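Local coordinates for protein heat-inducible transcription repressor HrcA (Thermotoga maritima, PDB 1STZ) that probably represses the class I heat-shock operons grpE-dnaK-dnaJ and groELS, acting as a DNA-binding regulator, at residues 260-263 against 264-267. Residues are numbered along the deposited sequence; the frame is centred on the assembly and turned at random.
Sequences QKFL and ESLV
Leu266 lays its isobutyl group over one face of the Phe262 ring, one turn earlier in the same short helix, with CG above the face and CD2 of Leu266 4.0 Å from CZ of Phe262. The ring reaches this place because its CG stands anti to the backbone N (chi1 172°), which swings it toward the C-terminal end of the helix. The other methyl of Leu266, CD1, meets CD2 of Leu263 at 4.0 Å, and the three side chains form one apolar patch. With Leu266 cut back to an alanine, the ring face and the Leu263 methyl would probably lose their shared partner, opening a gap between them.

Ser265 turns its hydroxyl back on the helix: OG donates to O of Phe262 at 2.7 Å, in the carbonyl plane and on a lone pair. The same oxygen receives only weak bonds from the amides of Ser265 and Leu266. The amide N of Leu266 also lies 3.2 Å from O of Leu263, an i to i+3 bond from above that carbonyl's plane. Earlier, the regular Glu264 N to Gln260 O bond (2.8 Å) is kept. A water receives a weak bond from NE2 of Gln260 and donates to OE2 of Glu264, bridging amide and carboxylate, whose planes lie 31° apart; Tyr231 OH is a second partner of NE2.

Within the HrcA C-terminal domain, of a family in the GAF clan, helix 260-266 packs Leu263 on Leu136 of strand 134-138, while Tyr305 OH of strand 299-309 hydrogen-bonds to Leu263 O and Arg274 NE of strand 272-275 to Leu266 O, tying the helix to the five-stranded antiparallel sheet.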
ATOM      1  N   GLN A 260       3.924 -14.310 -30.532  1.00 21.68           N
ATOM      2  CA  GLN A 260       4.381 -15.120 -29.398  1.00 22.18           C
ATOM      3  C   GLN A 260       5.764 -15.742 -29.594  1.00 21.44           C
ATOM      4  O   GLN A 260       6.546 -15.795 -28.662  1.00 21.54           O
ATOM      5  CB  GLN A 260       3.391 -16.216 -28.999  1.00 22.92           C
ATOM      6  CG  GLN A 260       3.587 -16.588 -27.531  1.00 24.51           C
ATOM      7  CD  GLN A 260       2.907 -17.859 -27.112  1.00 29.02           C
ATOM      8  OE1 GLN A 260       2.792 -18.816 -27.891  1.00 32.04           O
ATOM      9  NE2 GLN A 260       2.452 -17.890 -25.863  1.00 29.72           N
ATOM     10  N   LYS A 261       6.044 -16.196 -30.798  1.00 21.11           N
ATOM     11  CA  LYS A 261       7.357 -16.711 -31.165  1.00 21.65           C
ATOM     12  C   LYS A 261       8.451 -15.667 -30.903  1.00 20.81           C
ATOM     13  O   LYS A 261       9.489 -15.985 -30.357  1.00 20.81           O
ATOM     14  CB  LYS A 261       7.356 -17.118 -32.638  1.00 22.19           C
ATOM     15  CG  LYS A 261       8.131 -18.386 -32.960  1.00 26.14           C
ATOM     16  CD  LYS A 261       7.261 -19.649 -32.893  1.00 29.23           C
ATOM     17  CE  LYS A 261       7.437 -20.544 -34.134  1.00 31.77           C
ATOM     18  NZ  LYS A 261       6.923 -19.935 -35.408  1.00 33.33           N
ATOM     19  N   PHE A 262       8.202 -14.419 -31.295  1.00 19.76           N
ATOM     20  CA  PHE A 262       9.092 -13.318 -30.970  1.00 19.25           C
ATOM     21  C   PHE A 262       9.203 -13.083 -29.457  1.00 18.96           C
ATOM     22  O   PHE A 262      10.305 -12.961 -28.934  1.00 18.77           O
ATOM     23  CB  PHE A 262       8.656 -12.044 -31.691  1.00 18.87           C
ATOM     24  CG  PHE A 262       9.402 -10.835 -31.259  1.00 19.21           C
ATOM     25  CD1 PHE A 262      10.756 -10.696 -31.567  1.00 21.20           C
ATOM     26  CD2 PHE A 262       8.772  -9.842 -30.537  1.00 20.27           C
ATOM     27  CE1 PHE A 262      11.459  -9.565 -31.158  1.00 20.94           C
ATOM     28  CE2 PHE A 262       9.466  -8.731 -30.114  1.00 21.94           C
ATOM     29  CZ  PHE A 262      10.810  -8.588 -30.432  1.00 22.57           C
ATOM     30  N   LEU A 263       8.089 -13.029 -28.737  1.00 19.00           N
ATOM     31  CA  LEU A 263       8.159 -12.847 -27.282  1.00 19.36           C
ATOM     32  C   LEU A 263       8.974 -13.943 -26.619  1.00 19.92           C
ATOM     33  O   LEU A 263       9.741 -13.678 -25.684  1.00 19.47           O
ATOM     34  CB  LEU A 263       6.771 -12.811 -26.634  1.00 19.69           C
ATOM     35  CG  LEU A 263       5.948 -11.534 -26.747  1.00 20.62           C
ATOM     36  CD1 LEU A 263       4.659 -11.712 -25.922  1.00 22.59           C
ATOM     37  CD2 LEU A 263       6.729 -10.313 -26.268  1.00 21.39           C
ATOM     38  N   GLU A 264       8.800 -15.176 -27.088  1.00 20.17           N
ATOM     39  CA  GLU A 264       9.507 -16.315 -26.514  1.00 21.00           C
ATOM     40  C   GLU A 264      11.017 -16.215 -26.751  1.00 20.69           C
ATOM     41  O   GLU A 264      11.797 -16.653 -25.903  1.00 21.22           O
ATOM     42  CB  GLU A 264       8.962 -17.651 -27.068  1.00 21.75           C
ATOM     43  CG  GLU A 264       7.645 -18.068 -26.409  1.00 24.67           C
ATOM     44  CD  GLU A 264       7.022 -19.349 -26.966  1.00 28.76           C
ATOM     45  OE1 GLU A 264       7.587 -19.961 -27.899  1.00 31.35           O
ATOM     46  OE2 GLU A 264       5.941 -19.749 -26.457  1.00 32.79           O
ATOM     47  N   SER A 265      11.416 -15.648 -27.892  1.00 19.35           N
ATOM     48  CA  SER A 265      12.830 -15.479 -28.242  1.00 18.88           C
ATOM     49  C   SER A 265      13.534 -14.445 -27.358  1.00 19.55           C
ATOM     50  O   SER A 265      14.747 -14.463 -27.250  1.00 19.05           O
ATOM     51  CB  SER A 265      12.982 -15.069 -29.718  1.00 18.68           C
ATOM     52  OG  SER A 265      12.713 -13.678 -29.914  1.00 17.07           O
ATOM     53  N   LEU A 266      12.766 -13.542 -26.756  1.00 20.11           N
ATOM     54  CA  LEU A 266      13.305 -12.536 -25.849  1.00 21.42           C
ATOM     55  C   LEU A 266      13.799 -13.128 -24.535  1.00 22.78           C
ATOM     56  O   LEU A 266      14.774 -12.644 -23.940  1.00 22.00           O
ATOM     57  CB  LEU A 266      12.249 -11.468 -25.534  1.00 20.84           C
ATOM     58  CG  LEU A 266      11.786 -10.607 -26.705  1.00 20.39           C
ATOM     59  CD1 LEU A 266      10.659  -9.703 -26.279  1.00 20.20           C
ATOM     60  CD2 LEU A 266      12.930  -9.768 -27.247  1.00 20.12           C
ATOM     61  N   VAL A 267      13.125 -14.176 -24.084  1.00 24.27           N
ATOM     62  CA  VAL A 267      13.332 -14.659 -22.737  1.00 25.77           C
ATOM     63  C   VAL A 267      14.545 -15.602 -22.701  1.00 26.19           C
ATOM     64  O   VAL A 267      14.686 -16.490 -23.537  1.00 26.92           O
ATOM     65  CB  VAL A 267      11.998 -15.251 -22.128  1.00 26.23           C
ATOM     66  CG1 VAL A 267      11.539 -16.503 -22.869  1.00 27.55           C
ATOM     67  CG2 VAL A 267      12.170 -15.522 -20.624  1.00 26.62           C
TER
HETATM   68  O   HOH W   1       3.134 -21.075 -25.433  1.00 67.93           O